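PDB 3WEU: L-lysine 6-oxidase from Marinomonas mediterranea, which oxidises the side-chain amine of free L-lysine with a cysteine tryptophylquinone cofactor, releasing the hydrogen peroxide that makes it antibacterial. Local coordinates for residues 64-67 against 71-74; 249-254 against 511-516; 633-638 against 644-649. One frame throughout, in Å; residues are numbered along the deposited sequence. Where two conformers were deposited one is given.

Contact 1: residues 64-67 against 71-74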
ATOM      1  N   LYS A  64      -7.852 -25.570  41.482  1.00 17.00           N
ATOM      2  CA  LYS A  64      -7.992 -26.466  42.658  1.00 19.02           C
ATOM      3  C   LYS A  64      -9.488 -26.675  42.873  1.00 20.95           C
ATOM      4  O   LYS A  64     -10.316 -25.815  42.503  1.00 19.00           O
ATOM      5  CB  LYS A  64      -7.395 -25.853  43.848  1.00 19.16           C
ATOM      6  CG  LYS A  64      -5.886 -25.669  43.697  1.00 20.13           C
ATOM      7  CD  LYS A  64      -5.264 -25.139  44.995  1.00 21.05           C
ATOM      8  CE  LYS A  64      -3.825 -24.714  44.744  1.00 21.74           C
ATOM      9  NZ  LYS A  64      -3.196 -24.192  46.003  1.00 21.44           N
ATOM     10  N   VAL A  65      -9.835 -27.852  43.381  1.00 20.77           N
ATOM     11  CA  VAL A  65     -11.239 -28.179  43.649  1.00 19.40           C
ATOM     12  C   VAL A  65     -11.324 -28.475  45.129  1.00 19.77           C
ATOM     13  O   VAL A  65     -10.385 -29.040  45.742  1.00 20.12           O
ATOM     14  CB  VAL A  65     -11.753 -29.315  42.737  1.00 20.63           C
ATOM     15  CG1 VAL A  65     -10.842 -30.523  42.868  1.00 20.95           C
ATOM     16  CG2 VAL A  65     -13.206 -29.688  43.039  1.00 20.76           C
ATOM     17  N   PHE A  66     -12.442 -28.044  45.725  1.00 19.36           N
ATOM     18  CA  PHE A  66     -12.615 -28.102  47.164  1.00 19.27           C
ATOM     19  C   PHE A  66     -13.923 -28.757  47.525  1.00 21.15           C
ATOM     20  O   PHE A  66     -14.911 -28.550  46.829  1.00 21.20           O
ATOM     21  CB  PHE A  66     -12.636 -26.674  47.725  1.00 20.70           C
ATOM     22  CG  PHE A  66     -11.344 -25.961  47.537  1.00 19.99           C
ATOM     23  CD1 PHE A  66     -11.048 -25.372  46.337  1.00 20.12           C
ATOM     24  CD2 PHE A  66     -10.384 -25.963  48.528  1.00 21.32           C
ATOM     25  CE1 PHE A  66      -9.831 -24.711  46.160  1.00 21.52           C
ATOM     26  CE2 PHE A  66      -9.158 -25.314  48.337  1.00 23.79           C
ATOM     27  CZ  PHE A  66      -8.888 -24.741  47.122  1.00 22.19           C
ATOM     28  N   GLY A  67     -13.939 -29.493  48.636  1.00 23.03           N
ATOM     29  CA  GLY A  67     -15.146 -30.155  49.092  1.00 25.71           C
ATOM     30  C   GLY A  67     -16.026 -29.230  49.911  1.00 33.01           C
ATOM     31  O   GLY A  67     -15.778 -27.997  50.004  1.00 34.55           O
ATOM     32  N   GLU A  71     -12.313 -27.996  52.075  1.00 31.39           N
ATOM     33  CA  GLU A  71     -11.044 -28.685  52.057  1.00 31.40           C
ATOM     34  C   GLU A  71     -10.720 -29.055  50.606  1.00 23.60           C
ATOM     35  O   GLU A  71     -11.595 -29.422  49.844  1.00 24.66           O
ATOM     36  CB  GLU A  71     -11.099 -29.944  52.924  1.00 38.91           C
ATOM     37  CG  GLU A  71     -11.116 -29.618  54.417  1.00 53.54           C
ATOM     38  CD  GLU A  71      -9.726 -29.727  55.076  1.00 67.84           C
ATOM     39  OE1 GLU A  71      -9.612 -30.497  56.072  1.00 73.25           O
ATOM     40  OE2 GLU A  71      -8.756 -29.057  54.609  1.00 65.80           O
ATOM     41  N   GLU A  72      -9.450 -28.939  50.267  1.00 22.63           N
ATOM     42  CA  GLU A  72      -8.989 -29.178  48.970  1.00 20.55           C
ATOM     43  C   GLU A  72      -9.082 -30.669  48.762  1.00 22.20           C
ATOM     44  O   GLU A  72      -8.627 -31.474  49.577  1.00 19.42           O
ATOM     45  CB  GLU A  72      -7.547 -28.724  48.768  1.00 22.27           C
ATOM     46  CG  GLU A  72      -7.189 -28.785  47.273  1.00 21.08           C
ATOM     47  CD  GLU A  72      -5.746 -28.457  46.824  1.00 21.84           C
ATOM     48  OE1 GLU A  72      -4.811 -28.326  47.654  1.00 24.03           O
ATOM     49  OE2 GLU A  72      -5.589 -28.333  45.579  1.00 21.30           O
ATOM     50  N   LEU A  73      -9.540 -31.010  47.594  1.00 21.41           N
ATOM     51  CA  LEU A  73      -9.489 -32.393  47.088  1.00 22.62           C
ATOM     52  C   LEU A  73      -8.405 -32.571  46.064  1.00 20.87           C
ATOM     53  O   LEU A  73      -8.329 -31.841  45.067  1.00 18.96           O
ATOM     54  CB  LEU A  73     -10.826 -32.763  46.482  1.00 22.25           C
ATOM     55  CG  LEU A  73     -12.029 -32.635  47.437  1.00 24.77           C
ATOM     56  CD1 LEU A  73     -13.337 -32.754  46.705  1.00 26.21           C
ATOM     57  CD2 LEU A  73     -11.980 -33.701  48.535  1.00 28.70           C
ATOM     58  N   THR A  74      -7.554 -33.577  46.299  1.00 20.58           N
ATOM     59  CA  THR A  74      -6.619 -34.018  45.292  1.00 21.24           C
ATOM     60  C   THR A  74      -6.712 -35.554  45.136  1.00 21.09           C
ATOM     61  O   THR A  74      -7.439 -36.218  45.849  1.00 20.69           O
ATOM     62  CB  THR A  74      -5.185 -33.661  45.650  1.00 23.91           C
ATOM     63  OG1 THR A  74      -4.722 -34.541  46.650  1.00 23.11           O
ATOM     64  CG2 THR A  74      -5.080 -32.174  46.119  1.00 26.64           C
TER
HETATM   65  O   HOH W   1      -3.048 -26.442  47.709  1.00 32.13           O
HETATM   66  O   HOH W   2      -7.536 -29.497  43.829  1.00 20.01           O
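Over one face of the Phe66 ring lies the side chain of Glu72, with CG above it and CB 3.8 Å from ring atom CE2. Ring and carboxylate planes are only 20° apart, while Met434 of helix 433-439 touches the Phe66 side chain. The Glu72 chain is extended, its CG anti to the backbone N (chi1 -170°), and this carries the carboxylate past the ring to Lys64, whose CD packs 3.3 Å from Glu72 OE2. The two charges stay apart: Lys64 NZ is 4.7 Å from Glu72 OE1, and one water bridges them, accepting from the lysine and donating to the carboxylate. A second water accepts from Val65 N and lies within hydrogen-bonding distance of Glu72 OE2 and Leu73 O.

The backbones form the end of a beta hairpin, strand 58-66 turning back into the short strand 72-73, with Phe66 and Glu72 as a non-hydrogen-bonded antiparallel pair. Leu73 N donates to Val65 O (2.8 Å), and Gly67 N to Glu71 O (2.6 Å), the latter in the carbonyl plane. On the other sheet face, Leu73 CD1 reaches back to 3.8 Å from Gly67 N.

Glu72 OE2 also forms a salt bridge with Arg192, so the carboxylate is probably ionised, paired directly with the arginine and through water with Lys64.

Contact 2: residues 249-254 against 511-516. With EDO (1,2-ethanediol), chain H; EDO (1,2-ethanediol), chain K.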
ATOM      1  N   PRO A 249       0.620 -11.172  27.022  1.00 14.60           N
ATOM      2  CA  PRO A 249       1.458 -11.125  28.214  1.00 14.69           C
ATOM      3  C   PRO A 249       1.215  -9.926  29.147  1.00 13.91           C
ATOM      4  O   PRO A 249       0.808  -8.850  28.684  1.00 14.94           O
ATOM      5  CB  PRO A 249       2.852 -11.093  27.663  1.00 15.20           C
ATOM      6  CG  PRO A 249       2.749 -11.740  26.289  1.00 15.75           C
ATOM      7  CD  PRO A 249       1.413 -11.209  25.805  1.00 15.60           C
ATOM      8  N   ASP A 250       1.439 -10.158  30.440  1.00 14.86           N
ATOM      9  CA  ASP A 250       1.435  -9.075  31.434  1.00 14.92           C
ATOM     10  C   ASP A 250       2.865  -8.565  31.495  1.00 15.02           C
ATOM     11  O   ASP A 250       3.767  -9.203  32.178  1.00 14.55           O
ATOM     12  CB  ASP A 250       0.957  -9.572  32.792  1.00 14.91           C
ATOM     13  CG  ASP A 250       0.816  -8.461  33.834  1.00 14.50           C
ATOM     14  OD1 ASP A 250       1.286  -7.310  33.582  1.00 14.51           O
ATOM     15  OD2 ASP A 250       0.230  -8.762  34.901  1.00 15.06           O
ATOM     16  N   PHE A 251       3.090  -7.399  30.866  1.00 14.29           N
ATOM     17  CA  PHE A 251       4.458  -6.872  30.801  1.00 14.27           C
ATOM     18  C   PHE A 251       4.894  -6.033  32.012  1.00 13.91           C
ATOM     19  O   PHE A 251       6.043  -5.576  32.066  1.00 13.84           O
ATOM     20  CB  PHE A 251       4.657  -6.053  29.499  1.00 14.59           C
ATOM     21  CG  PHE A 251       4.709  -6.894  28.245  1.00 14.70           C
ATOM     22  CD1 PHE A 251       5.862  -7.580  27.928  1.00 14.73           C
ATOM     23  CD2 PHE A 251       3.653  -6.948  27.373  1.00 14.94           C
ATOM     24  CE1 PHE A 251       5.980  -8.293  26.779  1.00 15.41           C
ATOM     25  CE2 PHE A 251       3.756  -7.668  26.174  1.00 15.12           C
ATOM     26  CZ  PHE A 251       4.914  -8.340  25.893  1.00 15.12           C
ATOM     27  N   ALA A 252       4.040  -5.949  33.018  1.00 13.01           N
ATOM     28  CA  ALA A 252       4.331  -5.254  34.266  1.00 13.16           C
ATOM     29  C   ALA A 252       3.522  -5.790  35.390  1.00 12.34           C
ATOM     30  O   ALA A 252       2.663  -5.091  35.991  1.00 10.86           O
ATOM     31  CB  ALA A 252       4.081  -3.759  34.108  1.00 12.84           C
ATOM     32  N   PRO A 253       3.820  -7.030  35.731  1.00 13.04           N
ATOM     33  CA  PRO A 253       2.890  -7.750  36.606  1.00 12.85           C
ATOM     34  C   PRO A 253       2.791  -7.204  38.017  1.00 14.52           C
ATOM     35  O   PRO A 253       1.730  -7.369  38.639  1.00 14.57           O
ATOM     36  CB  PRO A 253       3.440  -9.180  36.584  1.00 12.85           C
ATOM     37  CG  PRO A 253       4.850  -9.033  36.130  1.00 13.48           C
ATOM     38  CD  PRO A 253       4.848  -7.924  35.184  1.00 13.29           C
ATOM     39  N   GLU A 254       3.821  -6.509  38.517  1.00 14.95           N
ATOM     40  CA  GLU A 254       3.725  -5.938  39.855  1.00 13.15           C
ATOM     41  C   GLU A 254       2.905  -4.660  39.918  1.00 14.41           C
ATOM     42  O   GLU A 254       2.664  -4.161  41.017  1.00 14.29           O
ATOM     43  CB  GLU A 254       5.096  -5.655  40.379  1.00 13.32           C
ATOM     44  CG  GLU A 254       5.889  -6.920  40.568  1.00 14.11           C
ATOM     45  CD  GLU A 254       7.409  -6.729  40.631  1.00 14.22           C
ATOM     46  OE1 GLU A 254       8.066  -7.200  41.608  1.00 15.01           O
ATOM     47  OE2 GLU A 254       7.982  -6.143  39.673  1.00 14.26           O
ATOM     48  N   ALA A 511      -3.253  -5.546  17.795  1.00 22.42           N
ATOM     49  CA  ALA A 511      -3.839  -4.211  17.555  1.00 20.59           C
ATOM     50  C   ALA A 511      -4.251  -3.518  18.841  1.00 22.82           C
ATOM     51  O   ALA A 511      -4.055  -2.344  18.979  1.00 22.25           O
ATOM     52  CB  ALA A 511      -5.068  -4.316  16.647  1.00 22.23           C
ATOM     53  N   ASP A 512      -4.884  -4.222  19.773  1.00 24.48           N
ATOM     54  CA  ASP A 512      -5.254  -3.583  21.045  1.00 22.32           C
ATOM     55  C   ASP A 512      -3.944  -3.107  21.698  1.00 27.00           C
ATOM     56  O   ASP A 512      -3.906  -2.009  22.224  1.00 27.69           O
ATOM     57  CB  ASP A 512      -6.046  -4.488  21.977  1.00 21.91           C
ATOM     58  CG  ASP A 512      -7.474  -4.715  21.520  1.00 22.59           C
ATOM     59  OD1 ASP A 512      -8.067  -3.744  20.928  1.00 24.19           O
ATOM     60  OD2 ASP A 512      -8.010  -5.819  21.843  1.00 20.12           O
ATOM     61  N   PHE A 513      -2.884  -3.933  21.635  1.00 23.26           N
ATOM     62  CA  PHE A 513      -1.604  -3.629  22.261  1.00 21.47           C
ATOM     63  C   PHE A 513      -0.989  -2.409  21.605  1.00 18.82           C
ATOM     64  O   PHE A 513      -0.586  -1.460  22.300  1.00 17.74           O
ATOM     65  CB  PHE A 513      -0.702  -4.862  22.186  1.00 25.18           C
ATOM     66  CG  PHE A 513       0.644  -4.777  22.950  1.00 24.22           C
ATOM     67  CD1 PHE A 513       0.865  -3.970  23.982  1.00 29.97           C
ATOM     68  CD2 PHE A 513       1.641  -5.661  22.626  1.00 32.14           C
ATOM     69  CE1 PHE A 513       2.073  -3.992  24.714  1.00 24.77           C
ATOM     70  CE2 PHE A 513       2.840  -5.707  23.338  1.00 33.35           C
ATOM     71  CZ  PHE A 513       3.045  -4.837  24.384  1.00 29.66           C
ATOM     72  N   PHE A 514      -0.941  -2.365  20.264  1.00 16.94           N
ATOM     73  CA  PHE A 514      -0.340  -1.252  19.567  1.00 17.48           C
ATOM     74  C   PHE A 514      -1.105   0.059  19.850  1.00 17.38           C
ATOM     75  O   PHE A 514      -0.526   1.079  19.860  1.00 18.07           O
ATOM     76  CB  PHE A 514      -0.344  -1.535  18.027  1.00 18.90           C
ATOM     77  CG  PHE A 514       0.296  -0.482  17.225  1.00 18.53           C
ATOM     78  CD1 PHE A 514       1.665  -0.346  17.214  1.00 16.57           C
ATOM     79  CD2 PHE A 514      -0.476   0.405  16.457  1.00 20.93           C
ATOM     80  CE1 PHE A 514       2.292   0.645  16.466  1.00 19.95           C
ATOM     81  CE2 PHE A 514       0.142   1.395  15.714  1.00 21.40           C
ATOM     82  CZ  PHE A 514       1.519   1.539  15.714  1.00 20.45           C
ATOM     83  N   ASN A 515      -2.418   0.001  19.994  1.00 18.25           N
ATOM     84  CA  ASN A 515      -3.231   1.189  20.194  1.00 19.16           C
ATOM     85  C   ASN A 515      -3.390   1.577  21.689  1.00 16.80           C
ATOM     86  O   ASN A 515      -3.860   2.694  21.988  1.00 16.70           O
ATOM     87  CB  ASN A 515      -4.708   0.896  19.757  1.00 21.85           C
ATOM     88  CG  ASN A 515      -4.890   0.709  18.243  1.00 24.62           C
ATOM     89  OD1 ASN A 515      -4.155   1.231  17.457  1.00 23.68           O
ATOM     90  ND2 ASN A 515      -5.894  -0.074  17.879  1.00 26.55           N
ATOM     91  N   CYS A 516      -3.136   0.630  22.596  1.00 15.05           N
ATOM     92  CA  CYS A 516      -3.335   0.872  24.065  1.00 14.51           C
ATOM     93  C   CYS A 516      -2.175   1.709  24.619  1.00 13.60           C
ATOM     94  O   CYS A 516      -1.268   1.204  25.286  1.00 14.31           O
ATOM     95  CB  CYS A 516      -3.422  -0.445  24.817  1.00 12.93           C
ATOM     96  SG  CYS A 516      -3.779  -0.230  26.557  1.00 16.02           S
TER
HETATM   97  C1  EDO H 806      -4.093  -0.890  14.710  1.00 31.66           C
HETATM   98  O1  EDO H 806      -3.982   0.495  15.083  1.00 32.46           O
HETATM   99  C2  EDO H 806      -5.469  -1.211  14.168  1.00 31.85           C
HETATM  100  O2  EDO H 806      -6.460  -0.966  15.177  1.00 35.66           O
HETATM  101  C1  EDO K 809      -0.225   4.078  18.453  1.00 36.43           C
HETATM  102  O1  EDO K 809      -1.233   3.504  19.271  1.00 34.77           O
HETATM  103  C2  EDO K 809       0.824   4.560  19.415  1.00 33.54           C
HETATM  104  O2  EDO K 809       0.329   5.684  20.176  1.00 28.94           O
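An irregular loop, 249-254, which follows strand 237-247, comes up to the last turn of helix 510-515 with no hydrogen bond between the two, and Phe251 and Phe513 both direct their side chains across. The contact is one aromatic pair. Phe251 CE2 lies 3.4 Å from Phe513 CZ, and CD2 of the same Phe251 ring is 3.7 Å from that atom. The planes are almost parallel, 12° apart, but displaced, so little of one ring lies over the other, with centroids 5.3 Å from each other. Pro249 CB sits over one face of the Phe251 ring, offset toward the rim. With CG anti to the carbonyl carbon (chi1 -72°), the Phe251 ring is carried toward the helix; Phe513 has CG anti to its backbone N, which swings its ring out from the helix and brings CZ to Phe251.

The loop is shaped by an Asx turn: Asp250 OD1 accepts from Ala252 N at 3.1 Å, met from above the carboxylate plane. Phe631 also meets the Phe251 ring, and Met622 of helix 619-625 touches Phe513. The helix ends at Asn515; Cys516, just beyond it, leaves helical phi/psi, and its SG is bonded covalently to the modified tryptophan at position 581. This thioether makes the cysteine tryptophylquinone cofactor, so the helix bearing Phe513 leads straight into the redox centre.

Two 1,2-ethanediol molecules, probably from the crystallisation liquor, lie against Phe514 and Asn515. One accepts through O2 from Asn515 ND2 (2.9 Å), and the other donates from O1 to Phe514 O (2.6 Å) while its C1 lies over one face of the Phe514 ring, near the rim.

Contact 3: residues 633-638 against 644-649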
ATOM      1  N   ARG A 633       9.754  -4.258  35.809  1.00 15.49           N
ATOM      2  CA  ARG A 633       9.807  -4.931  37.067  1.00 15.12           C
ATOM      3  C   ARG A 633      10.651  -4.232  38.139  1.00 13.68           C
ATOM      4  O   ARG A 633      11.545  -3.418  37.815  1.00 12.26           O
ATOM      5  CB  ARG A 633      10.257  -6.336  36.801  1.00 18.85           C
ATOM      6  CG  ARG A 633      11.485  -6.835  37.435  1.00 21.68           C
ATOM      7  CD  ARG A 633      11.770  -8.269  37.052  1.00 20.78           C
ATOM      8  NE  ARG A 633      11.509  -9.156  38.115  1.00 20.45           N
ATOM      9  CZ  ARG A 633      11.720 -10.470  38.034  1.00 20.31           C
ATOM     10  NH1 ARG A 633      12.152 -11.029  36.903  1.00 19.59           N
ATOM     11  NH2 ARG A 633      11.535 -11.227  39.071  1.00 20.21           N
ATOM     12  N   ASP A 634      10.297  -4.506  39.400  1.00 12.06           N
ATOM     13  CA  ASP A 634      10.906  -3.870  40.505  1.00 12.42           C
ATOM     14  C   ASP A 634      12.293  -4.502  40.760  1.00 12.82           C
ATOM     15  O   ASP A 634      12.390  -5.679  41.160  1.00 14.79           O
ATOM     16  CB  ASP A 634      10.021  -3.933  41.741  1.00 13.68           C
ATOM     17  CG  ASP A 634      10.590  -3.212  42.929  1.00 14.14           C
ATOM     18  OD1 ASP A 634      11.619  -2.540  42.838  1.00 13.60           O
ATOM     19  OD2 ASP A 634       9.985  -3.383  44.040  1.00 15.01           O
ATOM     20  N   ARG A 635      13.322  -3.723  40.490  0.50 13.88           N
ATOM     21  CA  ARG A 635      14.720  -4.114  40.681  0.50 15.11           C
ATOM     22  C   ARG A 635      15.147  -4.106  42.166  0.50 15.19           C
ATOM     23  O   ARG A 635      16.238  -4.590  42.521  0.50 14.80           O
ATOM     24  CB  ARG A 635      15.579  -3.137  39.906  0.50 17.44           C
ATOM     25  CG  ARG A 635      15.462  -3.276  38.405  0.50 20.01           C
ATOM     26  CD  ARG A 635      16.331  -4.436  37.920  0.50 22.64           C
ATOM     27  NE  ARG A 635      16.788  -4.162  36.584  0.50 28.70           N
ATOM     28  CZ  ARG A 635      18.036  -4.025  36.179  0.50 31.35           C
ATOM     29  NH1 ARG A 635      19.074  -4.189  36.977  0.50 33.94           N
ATOM     30  NH2 ARG A 635      18.240  -3.753  34.918  0.50 35.04           N
ATOM     31  N   ASN A 636      14.263  -3.575  43.016  1.00 12.69           N
ATOM     32  CA  ASN A 636      14.456  -3.505  44.458  1.00 13.17           C
ATOM     33  C   ASN A 636      13.388  -4.232  45.255  1.00 13.84           C
ATOM     34  O   ASN A 636      13.112  -3.862  46.405  1.00 13.65           O
ATOM     35  CB  ASN A 636      14.487  -2.095  44.965  1.00 12.21           C
ATOM     36  CG  ASN A 636      15.260  -1.962  46.255  1.00 13.63           C
ATOM     37  OD1 ASN A 636      16.183  -2.771  46.539  1.00 13.91           O
ATOM     38  ND2 ASN A 636      14.945  -0.910  47.038  1.00 11.46           N
ATOM     39  N   GLN A 637      12.869  -5.285  44.641  1.00 15.87           N
ATOM     40  CA  GLN A 637      11.737  -6.067  45.143  1.00 19.25           C
ATOM     41  C   GLN A 637      11.957  -6.627  46.564  1.00 18.50           C
ATOM     42  O   GLN A 637      11.000  -6.730  47.352  1.00 18.15           O
ATOM     43  CB  GLN A 637      11.509  -7.258  44.181  1.00 21.66           C
ATOM     44  CG  GLN A 637      10.263  -8.050  44.542  1.00 30.27           C
ATOM     45  CD  GLN A 637      10.455  -9.104  45.658  1.00 32.11           C
ATOM     46  OE1 GLN A 637       9.487  -9.489  46.304  1.00 39.79           O
ATOM     47  NE2 GLN A 637      11.667  -9.547  45.892  1.00 25.57           N
ATOM     48  N   ASN A 638      13.216  -6.929  46.899  1.00 18.61           N
ATOM     49  CA  ASN A 638      13.540  -7.391  48.269  1.00 21.92           C
ATOM     50  C   ASN A 638      13.412  -6.407  49.375  1.00 24.15           C
ATOM     51  O   ASN A 638      13.651  -6.769  50.516  1.00 22.85           O
ATOM     52  CB  ASN A 638      14.967  -7.781  48.316  1.00 24.56           C
ATOM     53  CG  ASN A 638      15.201  -8.917  47.485  1.00 31.06           C
ATOM     54  OD1 ASN A 638      14.221  -9.573  47.118  1.00 43.57           O
ATOM     55  ND2 ASN A 638      16.460  -9.184  47.112  1.00 43.13           N
ATOM     56  N   PHE A 644      11.875   0.257  42.570  1.00 13.10           N
ATOM     57  CA  PHE A 644      12.616   0.864  41.489  1.00 12.35           C
ATOM     58  C   PHE A 644      12.328   0.053  40.245  1.00 12.30           C
ATOM     59  O   PHE A 644      12.929  -1.020  40.048  1.00 12.57           O
ATOM     60  CB  PHE A 644      14.142   0.881  41.834  1.00 13.35           C
ATOM     61  CG  PHE A 644      15.018   1.392  40.698  1.00 12.16           C
ATOM     62  CD1 PHE A 644      14.707   2.553  40.023  1.00 14.24           C
ATOM     63  CD2 PHE A 644      16.205   0.739  40.372  1.00 13.11           C
ATOM     64  CE1 PHE A 644      15.551   3.036  38.974  1.00 14.44           C
ATOM     65  CE2 PHE A 644      17.033   1.222  39.336  1.00 13.51           C
ATOM     66  CZ  PHE A 644      16.710   2.333  38.666  1.00 12.39           C
ATOM     67  N   PHE A 645      11.348   0.487  39.425  1.00 11.81           N
ATOM     68  CA  PHE A 645      10.934  -0.302  38.296  1.00 11.31           C
ATOM     69  C   PHE A 645      11.638   0.152  37.031  1.00 11.92           C
ATOM     70  O   PHE A 645      11.655   1.361  36.687  1.00 12.63           O
ATOM     71  CB  PHE A 645       9.437  -0.119  38.034  1.00 12.20           C
ATOM     72  CG  PHE A 645       8.528  -0.871  38.943  1.00 12.93           C
ATOM     73  CD1 PHE A 645       8.185  -0.402  40.187  1.00 13.01           C
ATOM     74  CD2 PHE A 645       8.019  -2.085  38.539  1.00 13.84           C
ATOM     75  CE1 PHE A 645       7.310  -1.135  41.008  1.00 14.27           C
ATOM     76  CE2 PHE A 645       7.144  -2.799  39.329  1.00 13.06           C
ATOM     77  CZ  PHE A 645       6.764  -2.304  40.545  1.00 14.77           C
ATOM     78  N   THR A 646      12.208  -0.774  36.319  1.00 11.12           N
ATOM     79  CA  THR A 646      12.771  -0.507  35.049  1.00 11.29           C
ATOM     80  C   THR A 646      12.405  -1.594  34.058  1.00 11.46           C
ATOM     81  O   THR A 646      11.931  -2.706  34.406  1.00 11.75           O
ATOM     82  CB  THR A 646      14.352  -0.486  35.047  1.00 11.72           C
ATOM     83  OG1 THR A 646      14.850  -1.803  35.206  1.00 13.34           O
ATOM     84  CG2 THR A 646      14.930   0.343  36.176  1.00 12.45           C
ATOM     85  N   GLU A 647      12.700  -1.305  32.784  1.00 12.24           N
ATOM     86  CA  GLU A 647      12.692  -2.338  31.750  1.00 12.18           C
ATOM     87  C   GLU A 647      13.673  -3.435  32.160  1.00 13.49           C
ATOM     88  O   GLU A 647      14.766  -3.159  32.687  1.00 13.58           O
ATOM     89  CB  GLU A 647      13.261  -1.790  30.410  1.00 13.33           C
ATOM     90  CG  GLU A 647      12.250  -0.947  29.655  1.00 13.96           C
ATOM     91  CD  GLU A 647      12.656  -0.613  28.254  1.00 15.82           C
ATOM     92  OE1 GLU A 647      13.861  -0.477  28.027  1.00 16.21           O
ATOM     93  OE2 GLU A 647      11.755  -0.523  27.417  1.00 15.30           O
ATOM     94  N   THR A 648      13.301  -4.666  31.866  1.00 14.20           N
ATOM     95  CA  THR A 648      14.198  -5.835  31.941  1.00 14.49           C
ATOM     96  C   THR A 648      13.859  -6.700  30.693  1.00 13.67           C
ATOM     97  O   THR A 648      12.685  -6.703  30.229  1.00 13.06           O
ATOM     98  CB  THR A 648      13.943  -6.673  33.243  1.00 15.37           C
ATOM     99  OG1 THR A 648      12.593  -7.166  33.290  1.00 14.60           O
ATOM    100  CG2 THR A 648      14.195  -5.828  34.535  1.00 17.20           C
ATOM    101  N   GLU A 649      14.845  -7.461  30.219  1.00 12.66           N
ATOM    102  CA  GLU A 649      14.638  -8.514  29.243  1.00 14.91           C
ATOM    103  C   GLU A 649      14.108  -8.029  27.872  1.00 15.09           C
ATOM    104  O   GLU A 649      13.561  -8.819  27.076  1.00 15.43           O
ATOM    105  CB  GLU A 649      13.753  -9.619  29.796  1.00 16.14           C
ATOM    106  CG  GLU A 649      14.316 -10.296  31.035  1.00 18.05           C
ATOM    107  CD  GLU A 649      13.513 -11.521  31.420  1.00 17.25           C
ATOM    108  OE1 GLU A 649      13.587 -12.530  30.658  1.00 17.08           O
ATOM    109  OE2 GLU A 649      12.801 -11.469  32.474  1.00 17.45           O
TER
HETATM  110  O   HOH W   3      12.959  -9.726  34.424  1.00 16.05           O
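Asp634 CB sits over the centre of the Phe645 ring in a CH-pi contact, 3.9 Å from the centroid and 13° off the ring normal. Its carboxylate turns to the backbone: OD1 accepts from Phe644 N at 2.8 Å and from Asn636 N at 2.8 Å, the two donors arriving from opposite faces of the carboxylate plane. CG anti to the backbone N (chi1 -177°) sets the oxygen there, and the bond from Asn636 makes an Asx turn.

Backbone bonds lock the strands on either side of this pair: Arg633 N to Thr646 O (3.0 Å), Thr646 N to Arg633 O, and Arg635 N to Phe644 O (2.8 Å). Together they build a two-stranded antiparallel beta hairpin, 631-634 with 645-648; a type I turn from Asp634 to Gln637 begins the connection. Asp634 and Phe645 face each other across its non-hydrogen-bonded pair, Arg633 and Thr646 across the hydrogen-bonded one.

On the face of Arg633 and Thr646, the Thr646 hydroxyl donates to Glu647 O. Arg633 bends at chi3, and a water in the plane of its guanidinium accepts from NH1 and donates to Thr648 OG1 and Glu649 OE2; Thr648 OG1 is also hydrogen-bonded to Phe631 O.

Farther out, Val46 O and Val47 O take the Arg633 guanidinium, Phe49 N is hydrogen-bonded to Glu649 OE2, Arg614 forms a salt bridge with Glu647, and the Trp311 ring meets Phe645.

Overall arrangement
Contact 2 is the deep one, its centre about 7 Å from the centre of the chain, against about 21 and 31 Å for the centres of contacts 3 and 1. Contacts 1 and 3 are both antiparallel hairpins, but contact 1 edges the large N-terminal sheet at the surface, whereas contact 3 is a separate two-stranded sheet, partly buried. Hydrogen bonds, water and charged groups join both hairpins; contact 2 joins segments far apart in sequence through aromatic carbon alone. Contacts 2 and 3 touch: Glu254 OE2 lies 2.8 Å from Asp634 N, probably hydrogen-bonded, and packs on Phe645. Contact 1 stands apart, its nearest atoms about 19 Å from either.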